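Local coordinates for protein esterase (Xanthomonas oryzae pv. oryzae, PDB 3H2G) that hydrolyses ester bonds as an esterase that degrades rice cell walls and serves the bacterium in pathogenesis, with a probable alpha/beta-hydrolase fold, at residues 209-215 and 314-320; 135-140 and 241-246; 77-83 and 165-171. Numbering follows the deposited sequence.

Contact 1 (209-215 and 314-320); sequences YALEQTF and LARNNLL
Two hydrogen bonds join the segments: Leu-319 N donates to Tyr-209 O (2.9 Å, 165°), and Glu-212 N donates to Asn-318 OD1 (3.0 Å, 168°). Asn-318 (chi1 m) thus serves the open N-terminal turn of helix 211-218, while Leu-211 N, 3.1 Å from the same Asn-318 OD1, is badly angled for a bond and instead makes a weak one to Tyr-209 O (3.1 Å), closing an inverse gamma turn centred on Ala-210 (phi/psi -96/69). One water bridges Gln-213 N and Asn-318 OD1, at 2.9 Å from each; another accepts weakly from Asn-318 ND2 (3.4 Å) and donates to Glu-212 OE1 (3.0 Å), whereas Glu-212 OE2 is salt-bridged to Arg-311. A helix start, with Ala-210 at its N-cap, is therefore met by the loop that leaves the end of helix 309-316, both belonging to the strand-free insertion of helices and loops between sheet strands 198-205 and 328-332. CA atoms are nearest for Tyr-209 with Leu-319 (5.1 Å), Leu-211 with Asn-318 (5.2 Å) and Glu-212 with Leu-314 (4.9 Å). Leu-314 (mt) points from its helix onto helix 211-218: its CD1 makes a CH-pi contact over the Phe-215 ring (4.0 Å to the centroid), and its CD2 lies 3.9 Å from Leu-211 CG. At the other end Leu-320 CD1 touches Ala-210 CB at 4.0 Å, and Leu-320 also reaches helix 342-353.

Contact 2 (135-140 and 241-246); sequences YHPYLH and AMQHTY
The loop that follows strand 119-123 and leads into helix 141-162 packs here against the C-terminal turns of helix 231-246, part of the helical insertion of this alpha/beta-hydrolase; Tyr-138 of the loop lies near, without touching, the probable Ser-His-Asp triad. Residues 135-140 are irregular: an inverse gamma turn is centred on Pro-137 (phi/psi -75/74; Tyr-138 N to His-136 O, 2.7 Å), overlapping a type II beta turn from Pro-137 to His-140 in which Leu-139 takes positive phi (60/28). CA atoms come closest at Pro-137 with Ala-241 (5.3 Å). No direct hydrogen bond crosses the contact, so aromatic and apolar packing dominates. The Tyr-135 (chi1 p) and His-244 (chi1 m) rings form an offset stack, centroids 4.8 Å apart and planes at 25°, and each CB sits over the other's ring: His-244 CB is 3.4 Å from the Tyr-135 centroid, Tyr-135 CB 4.0 Å from that of His-244. Ala-241 CB abuts Tyr-138 CB and His-136 O, both at 3.5 Å, while Met-242 CE reaches Tyr-138 O (3.5 Å). His-140, whose ND1 is bonded to Ser-143, presents a ring face to Thr-245 CG2, 3.8 Å from its centroid. A water completes the seam, donating to Tyr-138 O at 2.8 Å and lying 3.0 Å from Thr-245 OG1.

Contact 3 (77-83 and 165-171); sequences GPYPLLG and PLSGKVM
Met-171, Leu-81 and Pro-165 lose most surface where strand 79-83 runs parallel to the chain 165-171, a pairing within the central sheet of an alpha/beta-hydrolase. Leu-81 (phi/psi -107/116) bridges to Val-170, CA atoms 4.8 Å apart, and is bonded on both sides of that residue: Leu-81 N donates to Lys-169 O (3.0 Å), and Met-171 N to Leu-81 O (2.8 Å). Its side chain (chi1 t, chi2 p) shares a face with Val-170, and helix 141-162 covers both with Met-152 and Arg-156. Met-171 continues the ladder by accepting from Gly-83 N at its O (2.9 Å). On the opposite face its side chain (mtt) brings CB to 3.6 Å from Leu-82 CD1 and CE to 3.9 Å from Pro-80 CB. The axes of strands 79-83 and 169-171 approach to 4.7 Å and cross at -30°. Pro-165 begins the pairing: its O accepts from Tyr-79 N (2.8 Å), and its CG packs 4.0 Å from Tyr-79 CE2 and 3.7 Å from Gly-77 CA, where a CB would clash. The peptide before Pro-78 is cis. Between these ends Ser-167 N donates to Tyr-79 O (3.0 Å), then a beta bulge shifts the register by two. Gly-168 (105/-19) turns the corner, Lys-169 N bonds Ser-167 OG (3.2 Å) in an ST turn, and a water fills the gap, linking Tyr-79 O, Gly-168 N and Lys-169 O. Direct polar links between the strands are thus all main-chain, leaving Leu-81 and Val-170 apolar on one face of the sheet and Leu-82 and Met-171 on the other.

In the fold
Along the chain the six segments run 77-83, 135-140, 165-171, 209-215, 241-246, 314-320, so contact 2 interlaces with both others, while contact 3 closes before contact 1 opens. Contacts 1 and 2 are neighbours, centres 14 Å apart, and meet through Asn-317 ND2 and Tyr-246 OH, 3.0 Å apart in a probable hydrogen bond; together they tie helices 211-218, 231-246 and 309-316 of the insertion to the loop before helix 141-162. Contact 3 lies in the sheet, its centre about 31 Å from each of the other centres and across the chain's centre from contact 2. Helix 141-162 starts directly after 135-140 and packs on contact 3, running from the insertion side of the fold to the sheet.

Contact 1 (209-215 and 314-320)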
loop_
_atom_site.group_PDB
_atom_site.type_symbol
_atom_site.label_atom_id
_atom_site.label_comp_id
_atom_site.label_asym_id
_atom_site.label_seq_id
_atom_site.Cartn_x
_atom_site.Cartn_y
_atom_site.Cartn_z
ATOM N N TYR A 209 -3.266 2.866 9.811
ATOM C CA TYR A 209 -2.952 1.856 10.825
ATOM C C TYR A 209 -4.096 1.670 11.819
ATOM O O TYR A 209 -4.372 0.551 12.260
ATOM C CB TYR A 209 -1.663 2.244 11.559
ATOM C CG TYR A 209 -0.629 2.850 10.633
ATOM C CD1 TYR A 209 -0.176 2.156 9.512
ATOM C CD2 TYR A 209 -0.170 4.152 10.830
ATOM C CE1 TYR A 209 0.696 2.746 8.601
ATOM C CE2 TYR A 209 0.703 4.755 9.927
ATOM C CZ TYR A 209 1.127 4.049 8.812
ATOM O OH TYR A 209 1.935 4.662 7.884
ATOM N N ALA A 210 -4.743 2.772 12.187
ATOM C CA ALA A 210 -5.893 2.718 13.085
ATOM C C ALA A 210 -7.057 2.719 12.098
ATOM O O ALA A 210 -7.804 3.693 11.980
ATOM C CB ALA A 210 -5.931 3.955 13.979
ATOM N N LEU A 211 -7.175 1.608 11.375
ATOM C CA LEU A 211 -8.177 1.433 10.331
ATOM C C LEU A 211 -9.613 1.716 10.737
ATOM O O LEU A 211 -10.279 2.551 10.126
ATOM C CB LEU A 211 -8.069 0.021 9.743
ATOM C CG LEU A 211 -8.920 -0.254 8.500
ATOM C CD1 LEU A 211 -8.557 0.740 7.405
ATOM C CD2 LEU A 211 -8.695 -1.677 8.017
ATOM N N GLU A 212 -10.097 1.017 11.759
ATOM C CA GLU A 212 -11.468 1.218 12.216
ATOM C C GLU A 212 -11.735 2.665 12.635
ATOM O O GLU A 212 -12.728 3.267 12.218
ATOM C CB GLU A 212 -11.777 0.279 13.387
ATOM C CG GLU A 212 -13.116 0.558 14.059
ATOM C CD GLU A 212 -13.295 -0.222 15.348
ATOM O OE1 GLU A 212 -12.273 -0.591 15.963
ATOM O OE2 GLU A 212 -14.453 -0.451 15.755
ATOM N N GLN A 213 -10.846 3.231 13.448
ATOM C CA GLN A 213 -11.034 4.603 13.917
ATOM C C GLN A 213 -10.955 5.617 12.776
ATOM O O GLN A 213 -11.618 6.654 12.813
ATOM C CB GLN A 213 -10.003 4.950 14.995
ATOM C CG GLN A 213 -10.330 6.233 15.757
ATOM C CD GLN A 213 -11.668 6.150 16.481
ATOM O OE1 GLN A 213 -11.904 5.232 17.266
ATOM N NE2 GLN A 213 -12.545 7.110 16.218
ATOM N N THR A 214 -10.146 5.317 11.764
ATOM C CA THR A 214 -10.008 6.206 10.614
ATOM C C THR A 214 -11.348 6.346 9.893
ATOM O O THR A 214 -11.734 7.449 9.495
ATOM C CB THR A 214 -8.939 5.676 9.622
ATOM O OG1 THR A 214 -7.637 5.842 10.192
ATOM C CG2 THR A 214 -9.000 6.428 8.306
ATOM N N PHE A 215 -12.054 5.229 9.724
ATOM C CA PHE A 215 -13.358 5.247 9.062
ATOM C C PHE A 215 -14.383 5.966 9.925
ATOM O O PHE A 215 -15.227 6.713 9.418
ATOM C CB PHE A 215 -13.839 3.823 8.758
ATOM C CG PHE A 215 -13.366 3.296 7.436
ATOM C CD1 PHE A 215 -12.053 2.886 7.261
ATOM C CD2 PHE A 215 -14.234 3.251 6.349
ATOM C CE1 PHE A 215 -11.605 2.440 6.021
ATOM C CE2 PHE A 215 -13.797 2.806 5.107
ATOM C CZ PHE A 215 -12.480 2.401 4.943
ATOM N N LEU A 314 -13.167 -4.119 9.964
ATOM C CA LEU A 314 -12.122 -3.100 9.911
ATOM C C LEU A 314 -11.227 -3.255 11.140
ATOM O O LEU A 314 -10.000 -3.153 11.051
ATOM C CB LEU A 314 -12.730 -1.693 9.902
ATOM C CG LEU A 314 -13.501 -1.249 8.659
ATOM C CD1 LEU A 314 -14.092 0.130 8.910
ATOM C CD2 LEU A 314 -12.571 -1.220 7.441
ATOM N N ALA A 315 -11.846 -3.512 12.288
ATOM C CA ALA A 315 -11.102 -3.677 13.534
ATOM C C ALA A 315 -10.140 -4.866 13.471
ATOM O O ALA A 315 -9.041 -4.805 14.020
ATOM C CB ALA A 315 -12.073 -3.844 14.709
ATOM N N ARG A 316 -10.551 -5.944 12.809
ATOM C CA ARG A 316 -9.692 -7.120 12.697
ATOM C C ARG A 316 -8.443 -6.766 11.907
ATOM O O ARG A 316 -7.434 -7.466 11.967
ATOM C CB ARG A 316 -10.413 -8.266 11.981
ATOM C CG ARG A 316 -11.643 -8.795 12.696
ATOM C CD ARG A 316 -12.151 -10.042 12.001
ATOM N NE ARG A 316 -13.449 -10.478 12.505
ATOM C CZ ARG A 316 -14.065 -11.589 12.115
ATOM N NH1 ARG A 316 -13.497 -12.381 11.215
ATOM N NH2 ARG A 316 -15.251 -11.905 12.615
ATOM N N ASN A 317 -8.516 -5.670 11.160
ATOM C CA ASN A 317 -7.383 -5.255 10.361
ATOM C C ASN A 317 -6.662 -4.015 10.874
ATOM O O ASN A 317 -5.958 -3.334 10.129
ATOM C CB ASN A 317 -7.823 -5.122 8.904
ATOM C CG ASN A 317 -8.109 -6.480 8.278
ATOM O OD1 ASN A 317 -7.187 -7.237 7.963
ATOM N ND2 ASN A 317 -9.383 -6.811 8.128
ATOM N N ASN A 318 -6.837 -3.730 12.164
ATOM C CA ASN A 318 -6.125 -2.619 12.785
ATOM C C ASN A 318 -4.701 -3.143 12.920
ATOM O O ASN A 318 -4.494 -4.352 12.990
ATOM C CB ASN A 318 -6.643 -2.319 14.198
ATOM C CG ASN A 318 -7.906 -1.494 14.199
ATOM O OD1 ASN A 318 -8.133 -0.687 13.303
ATOM N ND2 ASN A 318 -8.728 -1.675 15.227
ATOM N N LEU A 319 -3.732 -2.239 12.965
ATOM C CA LEU A 319 -2.324 -2.616 13.108
ATOM C C LEU A 319 -1.737 -1.870 14.299
ATOM O O LEU A 319 -0.652 -1.294 14.217
ATOM C CB LEU A 319 -1.562 -2.256 11.831
ATOM C CG LEU A 319 -1.934 -3.105 10.613
ATOM C CD1 LEU A 319 -1.343 -2.507 9.340
ATOM C CD2 LEU A 319 -1.427 -4.526 10.834
ATOM N N LEU A 320 -2.453 -1.912 15.418
ATOM C CA LEU A 320 -2.043 -1.193 16.617
ATOM C C LEU A 320 -1.541 -2.022 17.797
ATOM O O LEU A 320 -0.599 -1.621 18.486
ATOM C CB LEU A 320 -3.218 -0.332 17.104
ATOM C CG LEU A 320 -3.898 0.580 16.081
ATOM C CD1 LEU A 320 -5.164 1.185 16.689
ATOM C CD2 LEU A 320 -2.928 1.678 15.647
HETATM O O HOH W 1 -9.872 1.015 16.888
HETATM O O HOH W 2 -8.608 1.837 14.656
#

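Contact 2 (135-140 and 241-246)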
loop_
_atom_site.group_PDB
_atom_site.type_symbol
_atom_site.label_atom_id
_atom_site.label_comp_id
_atom_site.label_asym_id
_atom_site.label_seq_id
_atom_site.Cartn_x
_atom_site.Cartn_y
_atom_site.Cartn_z
ATOM N N TYR A 135 -11.295 -11.579 -6.373
ATOM C CA TYR A 135 -11.511 -10.225 -5.865
ATOM C C TYR A 135 -10.231 -9.760 -5.191
ATOM O O TYR A 135 -9.298 -10.544 -5.031
ATOM C CB TYR A 135 -12.652 -10.198 -4.834
ATOM C CG TYR A 135 -12.386 -11.036 -3.597
ATOM C CD1 TYR A 135 -12.642 -12.410 -3.591
ATOM C CD2 TYR A 135 -11.850 -10.460 -2.442
ATOM C CE1 TYR A 135 -12.368 -13.190 -2.463
ATOM C CE2 TYR A 135 -11.571 -11.230 -1.312
ATOM C CZ TYR A 135 -11.831 -12.592 -1.330
ATOM O OH TYR A 135 -11.537 -13.354 -0.220
ATOM N N HIS A 136 -10.174 -8.489 -4.810
ATOM C CA HIS A 136 -8.995 -7.995 -4.108
ATOM C C HIS A 136 -9.344 -7.752 -2.648
ATOM O O HIS A 136 -10.260 -6.984 -2.342
ATOM C CB HIS A 136 -8.464 -6.686 -4.696
ATOM C CG HIS A 136 -7.372 -6.079 -3.870
ATOM N ND1 HIS A 136 -7.459 -4.815 -3.322
ATOM C CD2 HIS A 136 -6.208 -6.603 -3.417
ATOM C CE1 HIS A 136 -6.400 -4.591 -2.565
ATOM N NE2 HIS A 136 -5.625 -5.660 -2.605
ATOM N N PRO A 137 -8.631 -8.422 -1.726
ATOM C CA PRO A 137 -8.884 -8.253 -0.290
ATOM C C PRO A 137 -8.316 -6.906 0.161
ATOM O O PRO A 137 -7.275 -6.841 0.815
ATOM C CB PRO A 137 -8.134 -9.431 0.340
ATOM C CG PRO A 137 -8.043 -10.444 -0.778
ATOM C CD PRO A 137 -7.741 -9.570 -1.965
ATOM N N TYR A 138 -9.004 -5.836 -0.213
ATOM C CA TYR A 138 -8.596 -4.478 0.125
ATOM C C TYR A 138 -8.465 -4.284 1.641
ATOM O O TYR A 138 -9.373 -4.616 2.397
ATOM C CB TYR A 138 -9.624 -3.499 -0.459
ATOM C CG TYR A 138 -9.303 -2.028 -0.303
ATOM C CD1 TYR A 138 -8.069 -1.513 -0.700
ATOM C CD2 TYR A 138 -10.257 -1.142 0.199
ATOM C CE1 TYR A 138 -7.794 -0.146 -0.604
ATOM C CE2 TYR A 138 -9.992 0.227 0.297
ATOM C CZ TYR A 138 -8.760 0.715 -0.106
ATOM O OH TYR A 138 -8.494 2.064 -0.004
ATOM N N LEU A 139 -7.316 -3.762 2.069
ATOM C CA LEU A 139 -7.039 -3.492 3.480
ATOM C C LEU A 139 -7.086 -4.713 4.400
ATOM O O LEU A 139 -7.370 -4.593 5.598
ATOM C CB LEU A 139 -7.992 -2.405 3.994
ATOM C CG LEU A 139 -7.816 -1.053 3.285
ATOM C CD1 LEU A 139 -8.929 -0.092 3.691
ATOM C CD2 LEU A 139 -6.449 -0.477 3.629
ATOM N N HIS A 140 -6.797 -5.883 3.834
ATOM C CA HIS A 140 -6.775 -7.130 4.593
ATOM C C HIS A 140 -5.316 -7.420 4.949
ATOM O O HIS A 140 -4.545 -7.899 4.120
ATOM C CB HIS A 140 -7.347 -8.274 3.749
ATOM C CG HIS A 140 -7.407 -9.583 4.469
ATOM N ND1 HIS A 140 -6.792 -10.722 3.993
ATOM C CD2 HIS A 140 -8.015 -9.941 5.625
ATOM C CE1 HIS A 140 -7.019 -11.723 4.826
ATOM N NE2 HIS A 140 -7.759 -11.275 5.824
ATOM N N ALA A 241 -14.967 -5.377 -0.407
ATOM C CA ALA A 241 -13.839 -6.274 -0.173
ATOM C C ALA A 241 -13.983 -7.043 1.138
ATOM O O ALA A 241 -13.734 -8.247 1.181
ATOM C CB ALA A 241 -12.529 -5.490 -0.180
ATOM N N MET A 242 -14.385 -6.358 2.207
ATOM C CA MET A 242 -14.541 -7.033 3.492
ATOM C C MET A 242 -15.639 -8.089 3.424
ATOM O O MET A 242 -15.562 -9.111 4.105
ATOM C CB MET A 242 -14.832 -6.022 4.604
ATOM C CG MET A 242 -13.629 -5.160 4.974
ATOM S SD MET A 242 -12.209 -6.130 5.546
ATOM C CE MET A 242 -10.914 -4.887 5.550
ATOM N N GLN A 243 -16.662 -7.843 2.607
ATOM C CA GLN A 243 -17.738 -8.818 2.447
ATOM C C GLN A 243 -17.178 -10.050 1.728
ATOM O O GLN A 243 -17.481 -11.180 2.097
ATOM C CB GLN A 243 -18.899 -8.217 1.644
ATOM C CG GLN A 243 -19.949 -9.234 1.181
ATOM C CD GLN A 243 -20.483 -10.093 2.316
ATOM O OE1 GLN A 243 -20.742 -9.598 3.410
ATOM N NE2 GLN A 243 -20.658 -11.386 2.054
ATOM N N HIS A 244 -16.352 -9.833 0.707
ATOM C CA HIS A 244 -15.755 -10.949 -0.030
ATOM C C HIS A 244 -14.852 -11.764 0.889
ATOM O O HIS A 244 -14.900 -12.996 0.913
ATOM C CB HIS A 244 -14.899 -10.448 -1.198
ATOM C CG HIS A 244 -15.680 -9.901 -2.351
ATOM N ND1 HIS A 244 -16.688 -10.607 -2.973
ATOM C CD2 HIS A 244 -15.559 -8.738 -3.035
ATOM C CE1 HIS A 244 -17.152 -9.903 -3.991
ATOM N NE2 HIS A 244 -16.484 -8.765 -4.050
ATOM N N THR A 245 -14.017 -11.057 1.640
ATOM C CA THR A 245 -13.063 -11.685 2.545
ATOM C C THR A 245 -13.688 -12.408 3.735
ATOM O O THR A 245 -13.379 -13.573 3.987
ATOM C CB THR A 245 -12.061 -10.639 3.087
ATOM O OG1 THR A 245 -11.414 -9.983 1.986
ATOM C CG2 THR A 245 -11.007 -11.306 3.973
ATOM N N TYR A 246 -14.569 -11.723 4.459
ATOM C CA TYR A 246 -15.188 -12.305 5.646
ATOM C C TYR A 246 -16.591 -12.868 5.472
ATOM O O TYR A 246 -17.059 -13.626 6.323
ATOM C CB TYR A 246 -15.195 -11.282 6.787
ATOM C CG TYR A 246 -13.814 -10.868 7.226
ATOM C CD1 TYR A 246 -13.241 -9.679 6.770
ATOM C CD2 TYR A 246 -13.059 -11.684 8.072
ATOM C CE1 TYR A 246 -11.951 -9.314 7.143
ATOM C CE2 TYR A 246 -11.766 -11.327 8.453
ATOM C CZ TYR A 246 -11.219 -10.141 7.985
ATOM O OH TYR A 246 -9.941 -9.784 8.361
HETATM O O HOH W 3 -10.742 -7.077 2.610
#

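Contact 3 (77-83 and 165-171)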
loop_
_atom_site.group_PDB
_atom_site.type_symbol
_atom_site.label_atom_id
_atom_site.label_comp_id
_atom_site.label_asym_id
_atom_site.label_seq_id
_atom_site.Cartn_x
_atom_site.Cartn_y
_atom_site.Cartn_z
ATOM N N GLY A 77 27.160 -3.630 -6.183
ATOM C CA GLY A 77 26.428 -4.122 -5.028
ATOM C C GLY A 77 27.321 -4.221 -3.803
ATOM O O GLY A 77 28.428 -3.679 -3.807
ATOM N N PRO A 78 26.873 -4.903 -2.732
ATOM C CA PRO A 78 25.578 -5.583 -2.605
ATOM C C PRO A 78 24.470 -4.559 -2.379
ATOM O O PRO A 78 24.736 -3.449 -1.920
ATOM C CB PRO A 78 25.765 -6.479 -1.377
ATOM C CG PRO A 78 27.256 -6.571 -1.202
ATOM C CD PRO A 78 27.725 -5.202 -1.571
ATOM N N TYR A 79 23.232 -4.943 -2.677
ATOM C CA TYR A 79 22.097 -4.037 -2.523
ATOM C C TYR A 79 21.088 -4.522 -1.499
ATOM O O TYR A 79 20.880 -5.722 -1.336
ATOM C CB TYR A 79 21.342 -3.890 -3.845
ATOM C CG TYR A 79 22.207 -3.654 -5.054
ATOM C CD1 TYR A 79 22.912 -2.464 -5.209
ATOM C CD2 TYR A 79 22.313 -4.622 -6.050
ATOM C CE1 TYR A 79 23.708 -2.241 -6.334
ATOM C CE2 TYR A 79 23.103 -4.412 -7.177
ATOM C CZ TYR A 79 23.797 -3.220 -7.312
ATOM O OH TYR A 79 24.584 -3.017 -8.421
ATOM N N PRO A 80 20.438 -3.586 -0.795
ATOM C CA PRO A 80 19.433 -3.979 0.195
ATOM C C PRO A 80 18.172 -4.324 -0.607
ATOM O O PRO A 80 18.015 -3.866 -1.742
ATOM C CB PRO A 80 19.258 -2.712 1.026
ATOM C CG PRO A 80 19.467 -1.623 0.008
ATOM C CD PRO A 80 20.674 -2.130 -0.760
ATOM N N LEU A 81 17.293 -5.138 -0.033
ATOM C CA LEU A 81 16.055 -5.525 -0.704
ATOM C C LEU A 81 14.889 -4.808 -0.036
ATOM O O LEU A 81 14.607 -5.037 1.139
ATOM C CB LEU A 81 15.846 -7.039 -0.612
ATOM C CG LEU A 81 14.555 -7.580 -1.238
ATOM C CD1 LEU A 81 14.557 -7.306 -2.728
ATOM C CD2 LEU A 81 14.438 -9.078 -0.977
ATOM N N LEU A 82 14.215 -3.943 -0.789
ATOM C CA LEU A 82 13.085 -3.183 -0.263
ATOM C C LEU A 82 11.745 -3.681 -0.799
ATOM O O LEU A 82 11.496 -3.631 -2.002
ATOM C CB LEU A 82 13.247 -1.698 -0.613
ATOM C CG LEU A 82 12.099 -0.764 -0.214
ATOM C CD1 LEU A 82 11.981 -0.713 1.298
ATOM C CD2 LEU A 82 12.361 0.632 -0.773
ATOM N N GLY A 83 10.896 -4.170 0.103
ATOM C CA GLY A 83 9.578 -4.642 -0.288
ATOM C C GLY A 83 8.667 -3.431 -0.281
ATOM O O GLY A 83 8.683 -2.649 0.673
ATOM N N PRO A 165 23.960 -9.142 -6.648
ATOM C CA PRO A 165 24.489 -9.157 -5.280
ATOM C C PRO A 165 23.601 -8.470 -4.240
ATOM O O PRO A 165 23.413 -7.255 -4.275
ATOM C CB PRO A 165 25.845 -8.475 -5.438
ATOM C CG PRO A 165 25.571 -7.459 -6.498
ATOM C CD PRO A 165 24.751 -8.246 -7.510
ATOM N N LEU A 166 23.059 -9.264 -3.319
ATOM C CA LEU A 166 22.200 -8.758 -2.251
ATOM C C LEU A 166 22.981 -8.753 -0.942
ATOM O O LEU A 166 23.739 -9.683 -0.664
ATOM C CB LEU A 166 20.956 -9.641 -2.111
ATOM C CG LEU A 166 20.081 -9.771 -3.363
ATOM C CD1 LEU A 166 18.924 -10.723 -3.091
ATOM C CD2 LEU A 166 19.559 -8.401 -3.770
ATOM N N SER A 167 22.791 -7.713 -0.135
ATOM C CA SER A 167 23.505 -7.596 1.134
ATOM C C SER A 167 22.929 -8.510 2.205
ATOM O O SER A 167 23.621 -8.878 3.156
ATOM C CB SER A 167 23.460 -6.151 1.633
ATOM O OG SER A 167 22.137 -5.783 1.989
ATOM N N GLY A 168 21.661 -8.874 2.045
ATOM C CA GLY A 168 21.005 -9.721 3.022
ATOM C C GLY A 168 20.062 -8.882 3.864
ATOM O O GLY A 168 19.155 -9.403 4.515
ATOM N N LYS A 169 20.273 -7.571 3.851
ATOM C CA LYS A 169 19.424 -6.668 4.614
ATOM C C LYS A 169 18.107 -6.452 3.879
ATOM O O LYS A 169 18.082 -6.309 2.654
ATOM C CB LYS A 169 20.129 -5.328 4.835
ATOM C CG LYS A 169 21.414 -5.444 5.650
ATOM C CD LYS A 169 21.995 -4.080 5.970
ATOM C CE LYS A 169 23.368 -4.199 6.625
ATOM N NZ LYS A 169 23.335 -4.947 7.906
ATOM N N VAL A 170 17.017 -6.436 4.637
ATOM C CA VAL A 170 15.689 -6.251 4.069
ATOM C C VAL A 170 15.010 -5.032 4.680
ATOM O O VAL A 170 15.179 -4.735 5.861
ATOM C CB VAL A 170 14.810 -7.497 4.319
ATOM C CG1 VAL A 170 13.420 -7.297 3.729
ATOM C CG2 VAL A 170 15.480 -8.721 3.718
ATOM N N MET A 171 14.241 -4.326 3.862
ATOM C CA MET A 171 13.528 -3.144 4.315
ATOM C C MET A 171 12.121 -3.171 3.744
ATOM O O MET A 171 11.838 -3.913 2.803
ATOM C CB MET A 171 14.248 -1.880 3.851
ATOM C CG MET A 171 15.654 -1.741 4.403
ATOM S SD MET A 171 16.404 -0.213 3.837
ATOM C CE MET A 171 18.153 -0.575 4.081
HETATM O O HOH W 4 19.419 -7.720 0.469
#